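Local coordinates for protein FAD dependent oxidoreductase (Chelativorans sp. BNC1, PDB 6PXS) that oxidises iminodiacetate as an FAD-dependent flavoprotein oxidase, an activity linked to the bacterial breakdown of EDTA, at residues A[247-251]-A[262-266]. Numbering follows the deposited sequence.
Sequences NSYYM and GATRE. With FAD (flavin-adenine dinucleotide), chain E.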
ATOM      1  N   ASN A 247     -18.831 -24.607   6.839  1.00 61.05           N
ATOM      2  CA  ASN A 247     -17.822 -25.322   6.072  1.00 58.50           C
ATOM      3  C   ASN A 247     -16.440 -24.725   6.301  1.00 59.64           C
ATOM      4  O   ASN A 247     -15.596 -24.738   5.398  1.00 61.77           O
ATOM      5  CB  ASN A 247     -18.158 -25.307   4.580  1.00 55.27           C
ATOM      6  CG  ASN A 247     -18.152 -23.909   3.998  1.00 53.79           C
ATOM      7  OD1 ASN A 247     -18.116 -22.920   4.729  1.00 53.01           O
ATOM      8  ND2 ASN A 247     -18.192 -23.819   2.674  1.00 53.20           N
ATOM      9  N   SER A 248     -16.196 -24.191   7.497  1.00 57.54           N
ATOM     10  CA  SER A 248     -14.969 -23.503   7.881  1.00 54.10           C
ATOM     11  C   SER A 248     -14.875 -22.110   7.272  1.00 48.15           C
ATOM     12  O   SER A 248     -13.928 -21.376   7.585  1.00 47.44           O
ATOM     13  CB  SER A 248     -13.708 -24.292   7.495  1.00 54.86           C
ATOM     14  OG  SER A 248     -13.515 -24.296   6.091  1.00 51.46           O
ATOM     15  N   TYR A 249     -15.816 -21.719   6.418  1.00 42.40           N
ATOM     16  CA  TYR A 249     -15.837 -20.401   5.803  1.00 42.86           C
ATOM     17  C   TYR A 249     -17.066 -19.643   6.283  1.00 42.49           C
ATOM     18  O   TYR A 249     -17.952 -20.196   6.942  1.00 43.83           O
ATOM     19  CB  TYR A 249     -15.826 -20.506   4.273  1.00 43.66           C
ATOM     20  CG  TYR A 249     -14.594 -21.194   3.725  1.00 45.26           C
ATOM     21  CD1 TYR A 249     -13.393 -20.509   3.603  1.00 42.96           C
ATOM     22  CD2 TYR A 249     -14.630 -22.526   3.337  1.00 45.14           C
ATOM     23  CE1 TYR A 249     -12.262 -21.131   3.108  1.00 40.57           C
ATOM     24  CE2 TYR A 249     -13.505 -23.157   2.838  1.00 41.83           C
ATOM     25  CZ  TYR A 249     -12.324 -22.454   2.727  1.00 42.91           C
ATOM     26  OH  TYR A 249     -11.198 -23.075   2.233  1.00 47.00           O
ATOM     27  N   TYR A 250     -17.111 -18.361   5.941  1.00 38.08           N
ATOM     28  CA  TYR A 250     -18.150 -17.459   6.426  1.00 35.12           C
ATOM     29  C   TYR A 250     -18.004 -16.135   5.689  1.00 35.96           C
ATOM     30  O   TYR A 250     -17.128 -15.969   4.837  1.00 37.89           O
ATOM     31  CB  TYR A 250     -18.052 -17.270   7.940  1.00 32.48           C
ATOM     32  CG  TYR A 250     -16.679 -16.847   8.409  1.00 32.72           C
ATOM     33  CD1 TYR A 250     -16.316 -15.505   8.443  1.00 35.73           C
ATOM     34  CD2 TYR A 250     -15.744 -17.787   8.818  1.00 34.38           C
ATOM     35  CE1 TYR A 250     -15.061 -15.112   8.873  1.00 34.31           C
ATOM     36  CE2 TYR A 250     -14.486 -17.405   9.251  1.00 36.90           C
ATOM     37  CZ  TYR A 250     -14.150 -16.068   9.275  1.00 35.96           C
ATOM     38  OH  TYR A 250     -12.900 -15.685   9.705  1.00 37.07           O
ATOM     39  N   MET A 251     -18.877 -15.189   6.021  1.00 35.73           N
ATOM     40  CA  MET A 251     -18.771 -13.843   5.480  1.00 35.76           C
ATOM     41  C   MET A 251     -19.755 -12.945   6.211  1.00 36.54           C
ATOM     42  O   MET A 251     -20.784 -13.408   6.708  1.00 37.87           O
ATOM     43  CB  MET A 251     -19.038 -13.820   3.971  1.00 36.25           C
ATOM     44  CG  MET A 251     -20.430 -14.261   3.572  1.00 42.12           C
ATOM     45  SD  MET A 251     -20.595 -14.404   1.782  1.00 46.38           S
ATOM     46  CE  MET A 251     -22.373 -14.515   1.631  1.00 50.50           C
ATOM     47  N   GLY A 262     -14.878 -15.474   4.519  1.00 74.20           N
ATOM     48  CA  GLY A 262     -14.239 -16.415   5.421  1.00 72.68           C
ATOM     49  C   GLY A 262     -12.757 -16.610   5.190  1.00 71.04           C
ATOM     50  O   GLY A 262     -12.264 -16.429   4.074  1.00 78.51           O
ATOM     51  N   ALA A 263     -12.040 -16.990   6.240  1.00 61.45           N
ATOM     52  CA  ALA A 263     -10.588 -17.015   6.225  1.00 58.10           C
ATOM     53  C   ALA A 263     -10.054 -18.431   6.035  1.00 50.15           C
ATOM     54  O   ALA A 263     -10.770 -19.425   6.168  1.00 47.93           O
ATOM     55  CB  ALA A 263     -10.034 -16.414   7.521  1.00 60.82           C
ATOM     56  N   THR A 264      -8.764 -18.502   5.719  1.00 43.86           N
ATOM     57  CA  THR A 264      -8.057 -19.766   5.612  1.00 41.65           C
ATOM     58  C   THR A 264      -7.605 -20.228   6.993  1.00 40.46           C
ATOM     59  O   THR A 264      -7.592 -19.462   7.958  1.00 41.32           O
ATOM     60  CB  THR A 264      -6.846 -19.630   4.686  1.00 41.64           C
ATOM     61  OG1 THR A 264      -5.926 -18.675   5.229  1.00 40.11           O
ATOM     62  CG2 THR A 264      -7.275 -19.175   3.297  1.00 38.36           C
ATOM     63  N   ARG A 265      -7.228 -21.505   7.079  1.00 40.72           N
ATOM     64  CA  ARG A 265      -6.771 -22.109   8.336  1.00 43.52           C
ATOM     65  C   ARG A 265      -5.547 -22.963   8.006  1.00 45.06           C
ATOM     66  O   ARG A 265      -5.664 -24.158   7.723  1.00 45.91           O
ATOM     67  CB  ARG A 265      -7.883 -22.921   8.985  1.00 49.80           C
ATOM     68  CG  ARG A 265      -9.070 -22.063   9.395  1.00 54.12           C
ATOM     69  CD  ARG A 265     -10.324 -22.870   9.680  1.00 58.91           C
ATOM     70  NE  ARG A 265     -11.468 -21.983   9.873  1.00 65.44           N
ATOM     71  CZ  ARG A 265     -11.683 -21.267  10.975  1.00 68.60           C
ATOM     72  NH1 ARG A 265     -12.749 -20.481  11.057  1.00 66.91           N
ATOM     73  NH2 ARG A 265     -10.834 -21.331  11.994  1.00 68.96           N
ATOM     74  N   GLU A 266      -4.373 -22.339   8.066  1.00 46.10           N
ATOM     75  CA  GLU A 266      -3.131 -22.932   7.576  1.00 47.02           C
ATOM     76  C   GLU A 266      -2.296 -23.387   8.769  1.00 46.71           C
ATOM     77  O   GLU A 266      -1.625 -22.580   9.418  1.00 46.97           O
ATOM     78  CB  GLU A 266      -2.377 -21.929   6.709  1.00 46.99           C
ATOM     79  CG  GLU A 266      -3.170 -21.455   5.495  1.00 44.71           C
ATOM     80  CD  GLU A 266      -2.442 -20.400   4.681  1.00 42.35           C
ATOM     81  OE1 GLU A 266      -3.069 -19.373   4.347  1.00 39.32           O
ATOM     82  OE2 GLU A 266      -1.246 -20.596   4.376  1.00 43.08           O
TER
HETATM   83  PA  FAD E 401      -2.697 -10.663  19.023  1.00 34.20           P
HETATM   84  O1A FAD E 401      -1.820 -11.168  17.938  1.00 31.30           O
HETATM   85  O2A FAD E 401      -3.857  -9.789  18.537  1.00 37.43           O
HETATM   86  O5B FAD E 401      -1.883  -9.887  20.117  1.00 36.36           O
HETATM   87  C5B FAD E 401      -0.485 -10.160  20.346  1.00 41.88           C
HETATM   88  C4B FAD E 401       0.242  -8.849  20.494  1.00 43.79           C
HETATM   89  O4B FAD E 401       1.388  -9.024  21.361  1.00 50.20           O
HETATM   90  C3B FAD E 401       0.782  -8.267  19.186  1.00 41.67           C
HETATM   91  O3B FAD E 401       0.598  -6.857  19.155  1.00 38.21           O
HETATM   92  C2B FAD E 401       2.265  -8.643  19.235  1.00 48.53           C
HETATM   93  O2B FAD E 401       3.074  -7.751  18.477  1.00 45.90           O
HETATM   94  C1B FAD E 401       2.534  -8.500  20.728  1.00 50.04           C
HETATM   95  N9A FAD E 401       3.706  -9.227  21.205  1.00 64.90           N
HETATM   96  C8A FAD E 401       3.960 -10.567  21.082  1.00 49.07           C
HETATM   97  N7A FAD E 401       5.103 -10.943  21.606  1.00 55.79           N
HETATM   98  C5A FAD E 401       5.636  -9.766  22.109  1.00 55.82           C
HETATM   99  C6A FAD E 401       6.835  -9.481  22.790  1.00 55.56           C
HETATM  100  N6A FAD E 401       7.755 -10.401  23.094  1.00 53.75           N
HETATM  101  N1A FAD E 401       7.062  -8.199  23.151  1.00 51.65           N
HETATM  102  C2A FAD E 401       6.150  -7.271  22.850  1.00 53.95           C
HETATM  103  N3A FAD E 401       4.987  -7.424  22.213  1.00 49.50           N
HETATM  104  C4A FAD E 401       4.787  -8.701  21.867  1.00 52.75           C
HETATM  105  N1  FAD E 401     -12.207 -14.440  16.316  1.00 48.07           N
HETATM  106  C2  FAD E 401     -13.558 -14.332  16.471  1.00 48.59           C
HETATM  107  O2  FAD E 401     -14.088 -14.372  17.587  1.00 50.66           O
HETATM  108  N3  FAD E 401     -14.368 -14.167  15.360  1.00 44.09           N
HETATM  109  C4  FAD E 401     -13.939 -14.102  14.051  1.00 44.82           C
HETATM  110  O4  FAD E 401     -14.754 -13.955  13.142  1.00 46.56           O
HETATM  111  C4X FAD E 401     -12.502 -14.222  13.895  1.00 44.58           C
HETATM  112  N5  FAD E 401     -12.010 -14.171  12.690  1.00 42.04           N
HETATM  113  C5X FAD E 401     -10.637 -14.284  12.540  1.00 39.85           C
HETATM  114  C6  FAD E 401     -10.096 -14.232  11.256  1.00 41.20           C
HETATM  115  C7  FAD E 401      -8.723 -14.336  11.052  1.00 39.97           C
HETATM  116  C7M FAD E 401      -8.176 -14.276   9.651  1.00 40.53           C
HETATM  117  C8  FAD E 401      -7.870 -14.505  12.153  1.00 40.98           C
HETATM  118  C8M FAD E 401      -6.379 -14.624  11.965  1.00 45.61           C
HETATM  119  C9  FAD E 401      -8.408 -14.557  13.435  1.00 39.84           C
HETATM  120  C9A FAD E 401      -9.779 -14.448  13.638  1.00 38.25           C
HETATM  121  N10 FAD E 401     -10.352 -14.494  14.925  1.00 38.61           N
HETATM  122  C10 FAD E 401     -11.715 -14.389  15.090  1.00 44.05           C
HETATM  123  C1' FAD E 401      -9.510 -14.680  16.118  1.00 37.09           C
HETATM  124  C2' FAD E 401      -8.988 -13.367  16.700  1.00 37.57           C
HETATM  125  O2' FAD E 401      -8.624 -12.470  15.650  1.00 38.44           O
HETATM  126  C3' FAD E 401      -7.757 -13.658  17.558  1.00 35.71           C
HETATM  127  O3' FAD E 401      -7.991 -14.832  18.328  1.00 39.32           O
HETATM  128  C4' FAD E 401      -7.371 -12.530  18.515  1.00 35.02           C
HETATM  129  O4' FAD E 401      -7.152 -11.337  17.762  1.00 34.98           O
HETATM  130  C5' FAD E 401      -6.132 -12.878  19.313  1.00 37.30           C
HETATM  131  O5' FAD E 401      -5.756 -11.747  20.124  1.00 36.52           O
HETATM  132  P   FAD E 401      -4.425 -11.759  20.963  1.00 36.98           P
HETATM  133  O1P FAD E 401      -4.373 -13.048  21.791  1.00 41.73           O
HETATM  134  O2P FAD E 401      -4.239 -10.502  21.733  1.00 34.01           O
HETATM  135  O3P FAD E 401      -3.314 -11.878  19.832  1.00 38.96           O
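The two segments run roughly antiparallel, with end-to-end directions 150° apart, and approach most closely where the CA atoms of Tyr250 and Gly262 lie 4.2 Å from each other. One backbone hydrogen bond joins them there, from Gly262 N to Tyr250 O; at 2.3 Å it is very short. Glycine suits this spot because a CB would clash with Tyr250 N and with Tyr249 CA. Before the pairing begins, Asn247 OD1 accepts from Tyr249 N at 3.1 Å, an Asx turn that carries the chain through Ser248, whose phi is positive.

Tyr250 uses a p rotamer to lay its ring over Gly262, with Gly262 CA 3.6 Å from the ring centroid in a CH-pi contact that a bare CA makes easily. These loops extend the open end of the antiparallel hairpin of strands 251-254 and 258-261, and here they line the flavin pocket: Tyr250 OH is 3.5 Å from FAD N5, and Ala263 CB 3.5 Å from FAD C7M. Ala263, small and apolar, touches both the flavin methyl and Tyr250, its CB 3.7 Å from Tyr250 OH. Long enough to reach back, Arg265 gives a weak hydrogen bond from NE to Ser248 O at 3.4 Å, while its NH1 sits at the Tyr250 ring edge, 4.0 Å from CE2. Tyr249 CE1 lies 3.8 Å from Ala263 O, and its broad side chain also meets Glu282 and Ala286 of helix 277-290.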